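Long-range contacts in Non-reducing end alpha-L-arabinofuranosidase BoGH43B (Bacteroides ovatus, PDB 5JOZ), which hydrolyses terminal non-reducing alpha-L-arabinofuranosyl residues from the branches of xyloglucan, converting S units into X units in the periplasm: residues Y27-T32 / P78-H83; G74-T79 / W123-S128; K97-V102 / P117-N122; L139-Q144 / E176-Y181. All blocks are in the same frame, centred on the assembly; numbering follows the deposited sequence.

Contact 1 (Y27-T32 / P78-H83)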
loop_
_atom_site.group_PDB
_atom_site.type_symbol
_atom_site.label_atom_id
_atom_site.label_comp_id
_atom_site.label_asym_id
_atom_site.label_seq_id
_atom_site.Cartn_x
_atom_site.Cartn_y
_atom_site.Cartn_z
ATOM N N TYR A 27 -1.037 16.122 1.668
ATOM C CA TYR A 27 -1.607 14.862 2.117
ATOM C C TYR A 27 -1.648 13.892 0.951
ATOM O O TYR A 27 -1.850 14.284 -0.199
ATOM C CB TYR A 27 -3.004 15.103 2.677
ATOM C CG TYR A 27 -2.973 16.044 3.849
ATOM C CD1 TYR A 27 -2.551 15.602 5.099
ATOM C CD2 TYR A 27 -3.343 17.374 3.717
ATOM C CE1 TYR A 27 -2.496 16.464 6.183
ATOM C CE2 TYR A 27 -3.303 18.240 4.800
ATOM C CZ TYR A 27 -2.871 17.780 6.027
ATOM O OH TYR A 27 -2.815 18.619 7.108
ATOM N N LEU A 28 -1.458 12.619 1.256
ATOM C CA LEU A 28 -1.333 11.597 0.238
ATOM C C LEU A 28 -1.879 10.264 0.708
ATOM O O LEU A 28 -1.686 9.883 1.855
ATOM C CB LEU A 28 0.137 11.463 -0.155
ATOM C CG LEU A 28 0.541 10.587 -1.332
ATOM C CD1 LEU A 28 1.845 11.127 -1.925
ATOM C CD2 LEU A 28 0.718 9.133 -0.928
ATOM N N VAL A 29 -2.541 9.560 -0.207
ATOM C CA VAL A 29 -3.088 8.239 0.050
ATOM C C VAL A 29 -2.588 7.249 -0.959
ATOM O O VAL A 29 -2.316 7.605 -2.087
ATOM C CB VAL A 29 -4.635 8.195 -0.002
ATOM C CG1 VAL A 29 -5.223 8.768 1.278
ATOM C CG2 VAL A 29 -5.187 8.908 -1.242
ATOM N N THR A 30 -2.546 5.986 -0.543
ATOM C CA THR A 30 -2.155 4.883 -1.395
ATOM C C THR A 30 -3.127 3.731 -1.198
ATOM O O THR A 30 -3.745 3.627 -0.145
ATOM C CB THR A 30 -0.713 4.416 -1.046
ATOM O OG1 THR A 30 -0.600 4.147 0.356
ATOM C CG2 THR A 30 0.280 5.497 -1.411
ATOM N N SER A 31 -3.224 2.863 -2.207
ATOM C CA SER A 31 -4.118 1.709 -2.181
ATOM C C SER A 31 -3.629 0.551 -1.276
ATOM O O SER A 31 -2.427 0.305 -1.124
ATOM C CB SER A 31 -4.392 1.216 -3.608
ATOM O OG SER A 31 -3.200 0.949 -4.324
ATOM N N THR A 32 -4.587 -0.161 -0.699
ATOM C CA THR A 32 -4.333 -1.179 0.326
ATOM C C THR A 32 -4.889 -2.582 0.054
ATOM O O THR A 32 -4.447 -3.540 0.680
ATOM C CB THR A 32 -4.875 -0.697 1.683
ATOM O OG1 THR A 32 -6.133 -0.023 1.498
ATOM C CG2 THR A 32 -3.935 0.272 2.293
ATOM N N PRO A 78 -7.283 4.998 -4.761
ATOM C CA PRO A 78 -8.057 6.084 -4.201
ATOM C C PRO A 78 -7.663 7.419 -4.812
ATOM O O PRO A 78 -6.525 7.578 -5.276
ATOM C CB PRO A 78 -7.628 6.070 -2.751
ATOM C CG PRO A 78 -6.163 5.761 -2.848
ATOM C CD PRO A 78 -6.010 4.851 -4.035
ATOM N N THR A 79 -8.581 8.376 -4.792
ATOM C CA THR A 79 -8.244 9.762 -5.101
ATOM C C THR A 79 -8.577 10.613 -3.860
ATOM O O THR A 79 -9.616 10.400 -3.238
ATOM C CB THR A 79 -8.968 10.224 -6.385
ATOM O OG1 THR A 79 -8.514 9.430 -7.487
ATOM C CG2 THR A 79 -8.710 11.685 -6.680
ATOM N N LEU A 80 -7.680 11.541 -3.504
ATOM C CA LEU A 80 -7.802 12.414 -2.318
ATOM C C LEU A 80 -7.919 13.873 -2.757
ATOM O O LEU A 80 -7.063 14.374 -3.480
ATOM C CB LEU A 80 -6.567 12.262 -1.419
ATOM C CG LEU A 80 -6.246 13.288 -0.322
ATOM C CD1 LEU A 80 -7.312 13.343 0.751
ATOM C CD2 LEU A 80 -4.920 12.950 0.340
ATOM N N ARG A 81 -8.970 14.556 -2.316
ATOM C CA ARG A 81 -9.134 15.978 -2.619
ATOM C C ARG A 81 -9.640 16.742 -1.405
ATOM O O ARG A 81 -10.048 16.144 -0.410
ATOM C CB ARG A 81 -10.088 16.163 -3.803
ATOM C CG ARG A 81 -9.672 15.468 -5.092
ATOM C CD ARG A 81 -8.462 16.127 -5.731
ATOM N NE ARG A 81 -8.039 15.462 -6.979
ATOM C CZ ARG A 81 -6.901 14.779 -7.178
ATOM N NH1 ARG A 81 -6.000 14.610 -6.218
ATOM N NH2 ARG A 81 -6.653 14.256 -8.375
ATOM N N TYR A 82 -9.586 18.066 -1.505
ATOM C CA TYR A 82 -9.983 18.975 -0.426
ATOM C C TYR A 82 -10.797 20.148 -0.984
ATOM O O TYR A 82 -10.378 20.775 -1.959
ATOM C CB TYR A 82 -8.737 19.512 0.276
ATOM C CG TYR A 82 -9.015 20.532 1.353
ATOM C CD1 TYR A 82 -9.321 20.132 2.654
ATOM C CD2 TYR A 82 -8.972 21.904 1.076
ATOM C CE1 TYR A 82 -9.568 21.064 3.649
ATOM C CE2 TYR A 82 -9.221 22.845 2.068
ATOM C CZ TYR A 82 -9.513 22.420 3.354
ATOM O OH TYR A 82 -9.759 23.341 4.348
ATOM N N HIS A 83 -11.938 20.440 -0.348
ATOM C CA HIS A 83 -12.790 21.573 -0.713
ATOM C C HIS A 83 -13.578 22.121 0.479
ATOM O O HIS A 83 -14.311 21.377 1.141
ATOM C CB HIS A 83 -13.755 21.175 -1.832
ATOM C CG HIS A 83 -14.593 22.309 -2.345
ATOM N ND1 HIS A 83 -14.050 23.424 -2.950
ATOM C CD2 HIS A 83 -15.936 22.496 -2.348
ATOM C CE1 HIS A 83 -15.021 24.250 -3.299
ATOM N NE2 HIS A 83 -16.174 23.713 -2.942
#
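The guanidinium of R81 turns away from segment 27-32 and has T79 CG2 on one face, 3.6 Å above the plane and over its centre. The Y27 ring also leads away from the contact and stacks on H43. Between them lies a seam of the GH43 five-bladed beta-propeller: strand 25-29 is second in its blade and strand 74-83 is first in the next. The short segments 27-29 and 79-83 run roughly antiparallel, 7.1 Å apart at the axes, with no hydrogen bond between them. R81 NH1 donates to L80 O over 2.9 Å. L80 O lies 29° out of the guanidinium plane, so the bond is bent. R81 NE and NH1 also form salt bridges to E130 and D240. Apolar side chains fill the seam. V29 CG2, flanked by both the backbone N and the carbonyl carbon, touches L80 CB at 3.6 Å and P78 CG at 3.7 Å. V29 and P78 lie alongside, pointing opposite ways. S31 rests its CB on P78 CD, while its OG is bonded to D16, the inferred proton acceptor. L80 carries CG anti to its backbone N (chi1 164°). This brings L80 CD2 to 3.7 Å from Y27 CB and 3.4 Å from Y27 O.

Contact 2 (G74-T79 / W123-S128)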
loop_
_atom_site.group_PDB
_atom_site.type_symbol
_atom_site.label_atom_id
_atom_site.label_comp_id
_atom_site.label_asym_id
_atom_site.label_seq_id
_atom_site.Cartn_x
_atom_site.Cartn_y
_atom_site.Cartn_z
ATOM N N GLY A 74 -10.448 -6.014 -2.401
ATOM C CA GLY A 74 -10.406 -4.887 -1.475
ATOM C C GLY A 74 -10.212 -3.522 -2.119
ATOM O O GLY A 74 -10.749 -3.248 -3.188
ATOM N N GLN A 75 -9.441 -2.657 -1.458
ATOM C CA GLN A 75 -9.300 -1.260 -1.876
ATOM C C GLN A 75 -8.304 -1.041 -3.018
ATOM O O GLN A 75 -7.120 -1.359 -2.884
ATOM C CB GLN A 75 -8.918 -0.400 -0.672
ATOM C CG GLN A 75 -9.959 -0.380 0.427
ATOM C CD GLN A 75 -11.329 0.115 -0.044
ATOM O OE1 GLN A 75 -11.430 0.818 -1.039
ATOM N NE2 GLN A 75 -12.385 -0.247 0.683
ATOM N N TYR A 76 -8.809 -0.501 -4.131
ATOM C CA TYR A 76 -8.041 -0.190 -5.343
ATOM C C TYR A 76 -7.693 1.303 -5.294
ATOM O O TYR A 76 -7.813 1.919 -4.237
ATOM C CB TYR A 76 -8.849 -0.553 -6.602
ATOM C CG TYR A 76 -8.696 -1.967 -7.065
ATOM C CD1 TYR A 76 -8.960 -3.024 -6.198
ATOM C CD2 TYR A 76 -8.313 -2.263 -8.380
ATOM C CE1 TYR A 76 -8.836 -4.347 -6.608
ATOM C CE2 TYR A 76 -8.190 -3.589 -8.809
ATOM C CZ TYR A 76 -8.453 -4.629 -7.911
ATOM O OH TYR A 76 -8.341 -5.950 -8.276
ATOM N N ALA A 77 -7.220 1.876 -6.397
ATOM C CA ALA A 77 -6.733 3.268 -6.413
ATOM C C ALA A 77 -7.708 4.275 -5.813
ATOM O O ALA A 77 -8.836 4.380 -6.282
ATOM C CB ALA A 77 -6.391 3.691 -7.827
ATOM N N PRO A 78 -7.283 4.998 -4.761
ATOM C CA PRO A 78 -8.057 6.084 -4.201
ATOM C C PRO A 78 -7.663 7.419 -4.812
ATOM O O PRO A 78 -6.525 7.578 -5.276
ATOM C CB PRO A 78 -7.628 6.070 -2.751
ATOM C CG PRO A 78 -6.163 5.761 -2.848
ATOM C CD PRO A 78 -6.010 4.851 -4.035
ATOM N N THR A 79 -8.581 8.376 -4.792
ATOM C CA THR A 79 -8.244 9.762 -5.101
ATOM C C THR A 79 -8.577 10.613 -3.860
ATOM O O THR A 79 -9.616 10.400 -3.238
ATOM C CB THR A 79 -8.968 10.224 -6.385
ATOM O OG1 THR A 79 -8.514 9.430 -7.487
ATOM C CG2 THR A 79 -8.710 11.685 -6.680
ATOM N N TRP A 123 -19.360 0.328 -10.249
ATOM C CA TRP A 123 -18.191 -0.509 -9.989
ATOM C C TRP A 123 -16.965 -0.086 -10.823
ATOM O O TRP A 123 -16.086 -0.904 -11.110
ATOM C CB TRP A 123 -18.570 -1.969 -10.252
ATOM C CG TRP A 123 -19.565 -2.497 -9.260
ATOM C CD1 TRP A 123 -20.923 -2.381 -9.323
ATOM C CD2 TRP A 123 -19.277 -3.201 -8.047
ATOM N NE1 TRP A 123 -21.500 -2.976 -8.228
ATOM C CE2 TRP A 123 -20.514 -3.489 -7.427
ATOM C CE3 TRP A 123 -18.094 -3.616 -7.424
ATOM C CZ2 TRP A 123 -20.605 -4.181 -6.211
ATOM C CZ3 TRP A 123 -18.181 -4.303 -6.213
ATOM C CH2 TRP A 123 -19.428 -4.578 -5.621
ATOM N N TYR A 124 -16.885 1.193 -11.200
ATOM C CA TYR A 124 -15.762 1.649 -12.019
ATOM C C TYR A 124 -14.469 1.685 -11.196
ATOM O O TYR A 124 -14.467 2.071 -10.024
ATOM C CB TYR A 124 -16.054 3.010 -12.654
ATOM C CG TYR A 124 -17.219 2.996 -13.641
ATOM C CD1 TYR A 124 -17.250 2.092 -14.708
ATOM C CD2 TYR A 124 -18.276 3.897 -13.521
ATOM C CE1 TYR A 124 -18.309 2.075 -15.608
ATOM C CE2 TYR A 124 -19.341 3.888 -14.424
ATOM C CZ TYR A 124 -19.350 2.981 -15.464
ATOM O OH TYR A 124 -20.395 2.975 -16.359
ATOM N N VAL A 125 -13.382 1.228 -11.805
ATOM C CA VAL A 125 -12.058 1.292 -11.193
ATOM C C VAL A 125 -11.531 2.717 -11.342
ATOM O O VAL A 125 -11.931 3.436 -12.264
ATOM C CB VAL A 125 -11.101 0.241 -11.826
ATOM C CG1 VAL A 125 -10.602 0.664 -13.212
ATOM C CG2 VAL A 125 -9.938 -0.069 -10.891
ATOM N N ASP A 126 -10.657 3.126 -10.429
ATOM C CA ASP A 126 -9.965 4.408 -10.510
ATOM C C ASP A 126 -10.892 5.622 -10.619
ATOM O O ASP A 126 -10.694 6.486 -11.470
ATOM C CB ASP A 126 -8.970 4.383 -11.686
ATOM C CG ASP A 126 -7.910 3.304 -11.538
ATOM O OD1 ASP A 126 -7.840 2.676 -10.462
ATOM O OD2 ASP A 126 -7.135 3.099 -12.500
ATOM N N PRO A 127 -11.908 5.700 -9.748
ATOM C CA PRO A 127 -12.735 6.900 -9.768
ATOM C C PRO A 127 -11.920 8.087 -9.292
ATOM O O PRO A 127 -11.177 7.961 -8.328
ATOM C CB PRO A 127 -13.837 6.577 -8.754
ATOM C CG PRO A 127 -13.182 5.634 -7.792
ATOM C CD PRO A 127 -12.269 4.799 -8.641
ATOM N N SER A 128 -12.045 9.222 -9.966
ATOM C CA SER A 128 -11.364 10.433 -9.532
ATOM C C SER A 128 -12.354 11.550 -9.371
ATOM O O SER A 128 -13.371 11.569 -10.053
ATOM C CB SER A 128 -10.297 10.833 -10.539
ATOM O OG SER A 128 -9.523 11.905 -10.033
HETATM O O HOH W 1 -8.883 6.748 -7.682
#
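This contact holds D126, the acidic residue inferred to tune the pKa of the catalytic glutamate and to orient it and the substrate. D126 sits in a left-handed backbone conformation (phi 56°, psi 49°). Its CG is anti to the carbonyl carbon. OD1 then lies 3.2 Å from A77 CB, a snug contact with a methyl group. OD2 turns to other work: it accepts from the backbone N of G177 and lies close to the carboxylate of E176. That G177 N-H would favour negative charge on D126, and the E176 carboxylate would oppose it. Residues 76-79 and 125-128 run side by side, 10° apart. In the five-bladed propeller, 74-79 lies on the first strand of one blade, and 123-128 leads into the first strand of the next. One water joins them with three bonds. It donates to A77 O at 2.8 Å and to P127 O at 2.7 Å, and it accepts from T79 OG1 at 2.7 Å. T79 has CG2 anti to its backbone N, which sets that methyl 3.5 Å from S128 OG. The S128 hydroxyl is held by H179 ND1. Toward the other end of the contact, V125 CG2 meets Y76 CD2 at 3.7 Å, approaching the ring obliquely. Y94 and F33 meet the Y76 ring edge-to-face, and the Y76 OH is bonded to T72 O.

Contact 3 (K97-V102 / P117-N122)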
loop_
_atom_site.group_PDB
_atom_site.type_symbol
_atom_site.label_atom_id
_atom_site.label_comp_id
_atom_site.label_asym_id
_atom_site.label_seq_id
_atom_site.Cartn_x
_atom_site.Cartn_y
_atom_site.Cartn_z
ATOM N N LYS A 97 -17.748 -8.458 1.352
ATOM C CA LYS A 97 -19.170 -8.645 1.616
ATOM C C LYS A 97 -19.731 -7.331 2.124
ATOM O O LYS A 97 -19.246 -6.787 3.124
ATOM C CB LYS A 97 -19.415 -9.758 2.638
ATOM N N GLY A 98 -20.731 -6.821 1.406
ATOM C CA GLY A 98 -21.355 -5.534 1.707
ATOM C C GLY A 98 -20.827 -4.358 0.901
ATOM O O GLY A 98 -21.238 -3.225 1.146
ATOM N N SER A 99 -19.919 -4.606 -0.047
ATOM C CA SER A 99 -19.403 -3.542 -0.914
ATOM C C SER A 99 -20.362 -3.317 -2.080
ATOM O O SER A 99 -20.777 -4.269 -2.748
ATOM C CB SER A 99 -18.004 -3.881 -1.454
ATOM O OG SER A 99 -17.561 -2.912 -2.405
ATOM N N GLN A 100 -20.704 -2.051 -2.299
ATOM C CA GLN A 100 -21.442 -1.593 -3.477
ATOM C C GLN A 100 -20.511 -0.915 -4.511
ATOM O O GLN A 100 -20.981 -0.204 -5.383
ATOM C CB GLN A 100 -22.559 -0.634 -3.032
ATOM C CG GLN A 100 -23.458 -1.175 -1.908
ATOM C CD GLN A 100 -24.436 -0.147 -1.334
ATOM O OE1 GLN A 100 -24.617 -0.062 -0.118
ATOM N NE2 GLN A 100 -25.069 0.638 -2.204
ATOM N N GLY A 101 -19.198 -1.138 -4.419
ATOM C CA GLY A 101 -18.248 -0.691 -5.450
ATOM C C GLY A 101 -17.616 0.643 -5.100
ATOM O O GLY A 101 -16.880 0.744 -4.118
ATOM N N VAL A 102 -17.909 1.674 -5.893
ATOM C CA VAL A 102 -17.283 2.973 -5.708
ATOM C C VAL A 102 -17.905 3.690 -4.529
ATOM O O VAL A 102 -19.115 3.726 -4.407
ATOM C CB VAL A 102 -17.364 3.814 -6.997
ATOM C CG1 VAL A 102 -16.859 5.233 -6.777
ATOM C CG2 VAL A 102 -16.560 3.133 -8.100
ATOM N N PRO A 117 -19.124 5.224 4.407
ATOM C CA PRO A 117 -19.058 5.461 2.963
ATOM C C PRO A 117 -20.347 6.034 2.375
ATOM O O PRO A 117 -21.451 5.695 2.805
ATOM C CB PRO A 117 -18.783 4.078 2.368
ATOM C CG PRO A 117 -19.001 3.088 3.448
ATOM C CD PRO A 117 -19.280 3.794 4.737
ATOM N N VAL A 118 -20.171 6.922 1.408
ATOM C CA VAL A 118 -21.232 7.370 0.535
ATOM C C VAL A 118 -21.043 6.577 -0.755
ATOM O O VAL A 118 -20.126 6.849 -1.545
ATOM C CB VAL A 118 -21.143 8.888 0.296
ATOM C CG1 VAL A 118 -22.210 9.341 -0.695
ATOM C CG2 VAL A 118 -21.264 9.636 1.627
ATOM N N TRP A 119 -21.892 5.572 -0.940
ATOM C CA TRP A 119 -21.838 4.715 -2.117
ATOM C C TRP A 119 -22.506 5.448 -3.284
ATOM O O TRP A 119 -23.672 5.858 -3.190
ATOM C CB TRP A 119 -22.546 3.386 -1.866
ATOM C CG TRP A 119 -22.050 2.621 -0.690
ATOM C CD1 TRP A 119 -22.629 2.556 0.548
ATOM C CD2 TRP A 119 -20.889 1.793 -0.632
ATOM N NE1 TRP A 119 -21.898 1.747 1.372
ATOM C CE2 TRP A 119 -20.819 1.265 0.680
ATOM C CE3 TRP A 119 -19.890 1.449 -1.557
ATOM C CZ2 TRP A 119 -19.794 0.405 1.092
ATOM C CZ3 TRP A 119 -18.863 0.596 -1.146
ATOM C CH2 TRP A 119 -18.831 0.078 0.168
ATOM N N VAL A 120 -21.757 5.602 -4.374
ATOM C CA VAL A 120 -22.191 6.376 -5.541
ATOM C C VAL A 120 -22.964 5.512 -6.565
ATOM O O VAL A 120 -23.680 6.041 -7.425
ATOM C CB VAL A 120 -20.999 7.125 -6.205
ATOM C CG1 VAL A 120 -20.193 7.897 -5.165
ATOM C CG2 VAL A 120 -20.093 6.182 -6.982
ATOM N N GLY A 121 -22.791 4.196 -6.483
ATOM C CA GLY A 121 -23.622 3.248 -7.204
ATOM C C GLY A 121 -23.083 2.781 -8.528
ATOM O O GLY A 121 -23.841 2.631 -9.483
ATOM N N ASN A 122 -21.779 2.538 -8.588
ATOM C CA ASN A 122 -21.173 1.857 -9.740
ATOM C C ASN A 122 -19.896 1.124 -9.326
ATOM O O ASN A 122 -19.417 1.282 -8.195
ATOM C CB ASN A 122 -20.934 2.831 -10.918
ATOM C CG ASN A 122 -20.007 3.991 -10.571
ATOM O OD1 ASN A 122 -18.803 3.818 -10.375
ATOM N ND2 ASN A 122 -20.561 5.195 -10.556
HETATM O O HOH W 2 -21.361 2.397 -5.096
#
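Two backbone hydrogen bonds join these segments at the outer edge of a propeller blade, where short strand 118-119 pairs antiparallel with strand 102-107. V102 N donates to N122 O over 2.8 Å, nearly along the C=O axis. V120 N reaches V102 O over 3.2 Å, from above the carbonyl plane. A water donates to Q100 O and V102 O and accepts from G121 N, so it bridges the two segments beside the direct bonds. Within the first segment, S99 OG accepts from G101 N, an ST turn, and is also bonded to N93 O. Stacking holds the other end. The extended Q100 chain lies across W119, its amide 19° from parallel with the ring. Q100 CG sits 4.2 Å from the centroid of the five-membered ring, a CH-pi contact over the face. P117 CB lies over the opposite face, 3.8 Å above the plane and offset toward the rim. G101 O lies at the ring edge, in plane. A methyl meets an amide oxygen where V102 CG2 touches N122 OD1, which also takes a weak bond from Y124 N. The apolar pair is V102 CG1, anti to the backbone N, on V120 CG2 at 3.4 Å, a close carbon-carbon contact.

Contact 4 (L139-Q144 / E176-Y181)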
loop_
_atom_site.group_PDB
_atom_site.type_symbol
_atom_site.label_atom_id
_atom_site.label_comp_id
_atom_site.label_asym_id
_atom_site.label_seq_id
_atom_site.Cartn_x
_atom_site.Cartn_y
_atom_site.Cartn_z
ATOM N N LEU A 139 -14.712 11.621 -12.587
ATOM C CA LEU A 139 -14.143 11.073 -13.793
ATOM C C LEU A 139 -13.751 9.622 -13.493
ATOM O O LEU A 139 -13.149 9.342 -12.452
ATOM C CB LEU A 139 -12.950 11.928 -14.209
ATOM C CG LEU A 139 -12.126 11.522 -15.435
ATOM C CD1 LEU A 139 -12.930 11.626 -16.718
ATOM C CD2 LEU A 139 -10.876 12.381 -15.528
ATOM N N SER A 140 -14.126 8.702 -14.376
ATOM C CA SER A 140 -13.683 7.325 -14.280
ATOM C C SER A 140 -13.561 6.708 -15.663
ATOM O O SER A 140 -14.203 7.191 -16.598
ATOM C CB SER A 140 -14.673 6.509 -13.461
ATOM O OG SER A 140 -15.814 6.174 -14.237
ATOM N N PRO A 141 -12.747 5.640 -15.802
ATOM C CA PRO A 141 -12.818 4.802 -16.993
ATOM C C PRO A 141 -14.050 3.924 -16.948
ATOM O O PRO A 141 -14.609 3.726 -15.873
ATOM C CB PRO A 141 -11.551 3.949 -16.914
ATOM C CG PRO A 141 -11.226 3.877 -15.470
ATOM C CD PRO A 141 -11.714 5.168 -14.868
ATOM N N ASP A 142 -14.462 3.402 -18.103
ATOM C CA ASP A 142 -15.675 2.579 -18.205
ATOM C C ASP A 142 -15.414 1.083 -18.450
ATOM O O ASP A 142 -16.345 0.342 -18.771
ATOM C CB ASP A 142 -16.654 3.182 -19.240
ATOM C CG ASP A 142 -16.299 2.856 -20.695
ATOM O OD1 ASP A 142 -15.130 2.562 -21.012
ATOM O OD2 ASP A 142 -17.222 2.905 -21.537
ATOM N N ASN A 143 -14.162 0.647 -18.289
ATOM C CA ASN A 143 -13.754 -0.742 -18.563
ATOM C C ASN A 143 -14.004 -1.159 -20.020
ATOM O O ASN A 143 -14.151 -2.348 -20.314
ATOM C CB ASN A 143 -14.441 -1.718 -17.589
ATOM N N GLN A 144 -14.067 -0.168 -20.912
ATOM C CA GLN A 144 -14.209 -0.373 -22.353
ATOM C C GLN A 144 -13.332 0.606 -23.174
ATOM O O GLN A 144 -13.608 0.853 -24.355
ATOM C CB GLN A 144 -15.686 -0.223 -22.749
ATOM N N GLU A 176 -6.295 3.650 -17.525
ATOM C CA GLU A 176 -6.509 3.652 -16.091
ATOM C C GLU A 176 -6.198 5.038 -15.541
ATOM O O GLU A 176 -5.721 5.915 -16.251
ATOM C CB GLU A 176 -5.593 2.608 -15.422
ATOM C CG GLU A 176 -6.142 1.186 -15.377
ATOM C CD GLU A 176 -5.637 0.402 -14.174
ATOM O OE1 GLU A 176 -4.623 -0.320 -14.305
ATOM O OE2 GLU A 176 -6.247 0.524 -13.087
ATOM N N GLY A 177 -6.515 5.214 -14.266
ATOM C CA GLY A 177 -6.070 6.343 -13.468
ATOM C C GLY A 177 -6.283 7.755 -13.973
ATOM O O GLY A 177 -5.378 8.584 -13.828
ATOM N N PRO A 178 -7.480 8.056 -14.534
ATOM C CA PRO A 178 -7.688 9.397 -15.075
ATOM C C PRO A 178 -7.918 10.428 -13.985
ATOM O O PRO A 178 -8.669 10.167 -13.044
ATOM C CB PRO A 178 -8.948 9.236 -15.921
ATOM C CG PRO A 178 -9.718 8.185 -15.210
ATOM C CD PRO A 178 -8.676 7.214 -14.732
ATOM N N HIS A 179 -7.259 11.577 -14.102
ATOM C CA HIS A 179 -7.536 12.726 -13.245
ATOM C C HIS A 179 -7.917 13.908 -14.108
ATOM O O HIS A 179 -7.444 14.034 -15.236
ATOM C CB HIS A 179 -6.331 13.093 -12.380
ATOM C CG HIS A 179 -5.935 12.009 -11.439
ATOM N ND1 HIS A 179 -6.794 11.492 -10.491
ATOM C CD2 HIS A 179 -4.780 11.316 -11.321
ATOM C CE1 HIS A 179 -6.170 10.544 -9.814
ATOM N NE2 HIS A 179 -4.949 10.415 -10.300
ATOM N N PHE A 180 -8.735 14.777 -13.525
ATOM C CA PHE A 180 -9.321 15.908 -14.188
ATOM C C PHE A 180 -8.728 17.175 -13.567
ATOM O O PHE A 180 -8.766 17.332 -12.351
ATOM C CB PHE A 180 -10.843 15.845 -13.974
ATOM C CG PHE A 180 -11.629 16.761 -14.865
ATOM C CD1 PHE A 180 -11.519 16.668 -16.241
ATOM C CD2 PHE A 180 -12.492 17.708 -14.325
ATOM C CE1 PHE A 180 -12.243 17.511 -17.066
ATOM C CE2 PHE A 180 -13.219 18.551 -15.143
ATOM C CZ PHE A 180 -13.091 18.453 -16.519
ATOM N N TYR A 181 -8.161 18.058 -14.389
ATOM C CA TYR A 181 -7.634 19.342 -13.904
ATOM C C TYR A 181 -8.085 20.494 -14.793
ATOM O O TYR A 181 -8.185 20.345 -16.010
ATOM C CB TYR A 181 -6.103 19.338 -13.842
ATOM C CG TYR A 181 -5.489 18.139 -13.163
ATOM C CD1 TYR A 181 -5.642 17.934 -11.800
ATOM C CD2 TYR A 181 -4.758 17.206 -13.891
ATOM C CE1 TYR A 181 -5.081 16.832 -11.173
ATOM C CE2 TYR A 181 -4.188 16.105 -13.280
ATOM C CZ TYR A 181 -4.349 15.921 -11.917
ATOM O OH TYR A 181 -3.771 14.828 -11.316
#
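L139 starts with CB directed at segment 176-181, and the chain reaches across to the facing strand. CG is anti to the backbone N (chi1 177°) and comes within 3.9 Å of P178 CB. CD2 is the tip that does most of the touching. It lies 3.6 Å from H179 C and also packs on P178 CB. F180 CB is 3.8 Å from L139 CD2, which meets the F180 ring obliquely. F147, L149 and I189 pack on the L139 side chain from outside the two segments.

The second point of contact is proline on proline. P141 CD sits 3.6 Å from P178 CG, and the two side chains cross at about a right angle. Neither proline has a backbone N-H to offer, and no hydrogen bond crosses between the segments. S140 points its CB away, and its OG donates to P141 O from above the carbonyl plane. H179 also points its CB away from this interface. Its ND1 is hydrogen-bonded to S128 OG, and G177 O lies over one face of the imidazole, offset toward the rim. Past the strand end, D142 OD1 accepts from Q144 N in an Asx turn.

Strand segments 139-141 and 176-181 run close to antiparallel, at 158°, with their axes 6.6 Å apart. They belong to different sheets, so this is face packing between adjacent blades of the GH43 five-bladed propeller. The inner strand of the pair begins at E176, the inferred proton donor.

How the contacts relate
Contacts 1 and 4 each pack the second strand of one blade on the first strand of the next. Contact 2 holds D126 and borders both inferred catalytic residues. Its centre lies 11 Å from that of contact 1, with which it shares P78 and T79, and 10 Å from that of contact 4. D126 OD2 lies 2.8 Å from E176 OE2 of contact 4, consistent with one carboxylate being protonated. The S31 and A77 side chains lie about 3 and 4 Å from that of D16, the inferred proton acceptor. Contact 3 is nested in the loop closed by contact 2; its V102 side chain is about 8 Å from that of D126 and 12 Å from that of E176, the inferred proton donor.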